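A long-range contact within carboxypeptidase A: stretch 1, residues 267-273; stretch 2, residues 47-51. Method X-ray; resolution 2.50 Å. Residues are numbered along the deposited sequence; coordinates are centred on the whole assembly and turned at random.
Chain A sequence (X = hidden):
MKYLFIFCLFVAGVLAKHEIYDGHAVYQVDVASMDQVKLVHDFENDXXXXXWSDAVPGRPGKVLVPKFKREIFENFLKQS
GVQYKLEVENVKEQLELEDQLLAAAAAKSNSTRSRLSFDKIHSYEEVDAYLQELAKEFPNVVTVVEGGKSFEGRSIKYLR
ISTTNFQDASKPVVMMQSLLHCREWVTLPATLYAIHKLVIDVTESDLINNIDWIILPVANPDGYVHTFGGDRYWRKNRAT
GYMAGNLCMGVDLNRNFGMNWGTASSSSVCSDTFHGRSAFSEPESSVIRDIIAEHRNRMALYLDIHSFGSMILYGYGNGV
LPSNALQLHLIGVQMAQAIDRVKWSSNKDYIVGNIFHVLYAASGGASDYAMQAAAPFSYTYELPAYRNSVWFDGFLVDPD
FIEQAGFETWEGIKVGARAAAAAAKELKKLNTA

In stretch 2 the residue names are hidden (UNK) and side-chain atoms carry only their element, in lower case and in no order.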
# COMPACT_ATOMS: atom_id res chain seq x y z
N SER A 267 -12.78 14.90 7.57
CA SER A 267 -13.97 14.69 8.37
C SER A 267 -15.18 14.51 7.48
O SER A 267 -16.28 14.25 7.96
CB SER A 267 -14.20 15.87 9.32
OG SER A 267 -13.16 15.75 10.29
N SER A 268 -14.96 14.61 6.19
CA SER A 268 -16.01 14.43 5.18
C SER A 268 -15.92 13.04 4.58
O SER A 268 -14.85 12.56 4.23
CB SER A 268 -15.86 15.48 4.08
OG SER A 268 -16.88 15.37 3.08
N VAL A 269 -17.01 12.38 4.34
CA VAL A 269 -17.10 11.03 3.83
C VAL A 269 -16.86 11.06 2.33
O VAL A 269 -16.53 10.06 1.67
CB VAL A 269 -18.46 10.36 4.08
CG1 VAL A 269 -18.33 8.86 3.83
CG2 VAL A 269 -18.93 10.59 5.49
N CYS A 270 -17.00 12.24 1.75
CA CYS A 270 -16.78 12.41 0.31
C CYS A 270 -15.31 12.53 -0.01
O CYS A 270 -14.90 12.35 -1.16
CB CYS A 270 -17.53 13.69 -0.11
SG CYS A 270 -19.33 13.56 0.10
N SER A 271 -14.49 12.79 0.99
CA SER A 271 -13.04 12.81 0.81
C SER A 271 -12.42 11.43 0.76
O SER A 271 -12.91 10.51 1.45
CB SER A 271 -12.41 13.63 1.94
OG SER A 271 -11.00 13.60 1.80
N ASP A 272 -11.30 11.28 0.05
CA ASP A 272 -10.58 10.03 -0.05
C ASP A 272 -9.77 9.72 1.21
O ASP A 272 -9.16 8.68 1.27
CB ASP A 272 -9.66 10.03 -1.28
CG ASP A 272 -10.42 9.87 -2.57
OD1 ASP A 272 -11.30 8.98 -2.58
OD2 ASP A 272 -10.15 10.62 -3.52
N THR A 273 -9.64 10.68 2.12
CA THR A 273 -8.90 10.53 3.36
C THR A 273 -9.78 10.59 4.59
O THR A 273 -9.31 10.93 5.66
CB THR A 273 -7.80 11.62 3.46
OG1 THR A 273 -8.34 12.92 3.51
CG2 THR A 273 -6.89 11.47 2.27
N UNK A 47 -11.81 21.02 -2.27
CA UNK A 47 -12.37 20.69 -3.57
C UNK A 47 -12.55 19.18 -3.69
O UNK A 47 -13.10 18.68 -4.64
c UNK A 47 -11.30 22.27 -7.05
c UNK A 47 -13.28 22.68 -5.65
c UNK A 47 -11.50 21.19 -4.71
c UNK A 47 -12.22 21.64 -5.99
N UNK A 48 -12.12 18.46 -2.68
CA UNK A 48 -12.14 17.00 -2.62
C UNK A 48 -11.55 16.30 -3.83
O UNK A 48 -12.19 15.48 -4.50
c UNK A 48 -13.55 16.49 -2.31
c UNK A 48 -14.13 16.97 -0.99
c UNK A 48 -16.71 17.72 -1.87
s UNK A 48 -15.88 16.65 -0.74
N UNK A 49 -10.33 16.67 -4.19
CA UNK A 49 -9.63 16.09 -5.32
C UNK A 49 -8.86 14.83 -4.93
O UNK A 49 -8.52 14.63 -3.78
c UNK A 49 -9.27 18.46 -6.33
c UNK A 49 -10.24 18.23 -7.49
c UNK A 49 -8.20 19.49 -6.65
c UNK A 49 -8.64 17.10 -5.95
N UNK A 50 -8.56 14.01 -5.92
CA UNK A 50 -7.77 12.80 -5.73
C UNK A 50 -6.28 13.14 -5.84
O UNK A 50 -5.73 13.25 -6.95
c UNK A 50 -7.53 10.41 -6.56
o UNK A 50 -6.87 10.24 -5.51
o UNK A 50 -7.65 9.50 -7.41
c UNK A 50 -8.18 11.76 -6.77
N UNK A 51 -5.63 13.32 -4.70
CA UNK A 51 -4.21 13.58 -4.62
C UNK A 51 -3.37 12.32 -4.66
O UNK A 51 -3.32 11.54 -3.68
c UNK A 51 -2.39 14.66 -3.24
c UNK A 51 -3.88 14.34 -3.31
c UNK A 51 -4.72 15.61 -3.25

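Position 47 carries four side-chain carbons and no heteroatom, with a fork at the second carbon. None of them approaches stretch 1, where the nearest pair, CB of 47 and OG of Ser271, is 10.0 Å apart, so the assignment rests on shape alone: a four-carbon chain that forks one atom beyond CB is leucine, Leu47.

At position 48 the side chain is unbranched and runs two carbons, a sulfur and a terminal carbon. The CA-to-CB bond points toward stretch 1, and the sulfur lies 3.4 Å from CB of Cys270 and 4.2 Å from OG of Ser268. A sulfur in thioether linkage, third along the chain, identifies methionine, Met48. The backbone has a positive phi of 50°, as Met48 is the first residue to leave helical geometry in a Schellman motif. The chain thus turns out of the helix here, with the side chain, in the m, t, m conformation, laid against the Ser268 to Ser271 turn.

Position 49 again has four carbons forked at the second, but the CA-to-CB bond points away from stretch 1 and its CB stays 7.1 Å from OD2 of Asp272. This is Leu49, a buried residue whose backbone, rather than its side chain, faces the contact: its O lies 4.3 Å from OD2 of Asp272.

Two carbons, the second bearing two oxygens, make up the side chain at position 50, and one of these oxygens lies 3.9 Å from OD2 of Asp272. A carboxylate one carbon beyond CB is that of aspartate, Asp50. The oxygen near Asp272 is OD1, and this approach of like charges by itself should be unfavourable; OD1 is, however, hydrogen-bonded elsewhere in the structure.

Position 51 has one carbon carrying two more, three in all, and makes no contact with stretch 1. Branching at CB with carbon alone gives valine, Val51, which lies in strand with Asp50.

The contact is small, burying 197 Å² over both sides, and no hydrogen bond crosses it. Stretch 1 presents a type I turn from Ser268 to Ser271, closed by a hydrogen bond of 3.3 Å from N of Ser271 to O of Ser268. A weak bond of 3.4 Å from N of Cys270 to OG of Ser268 lies within the same turn, and N of Thr273 donates to OG of Ser271 at 3.2 Å just beyond it. The turn is braced by its own hydrogen bonds. Across the stretches the contact is mainly the packing of the Met48 side chain on Cys270, while Asp272 lies alongside Leu49 and Asp50.

Stretch 2 (47-51) LMLDV
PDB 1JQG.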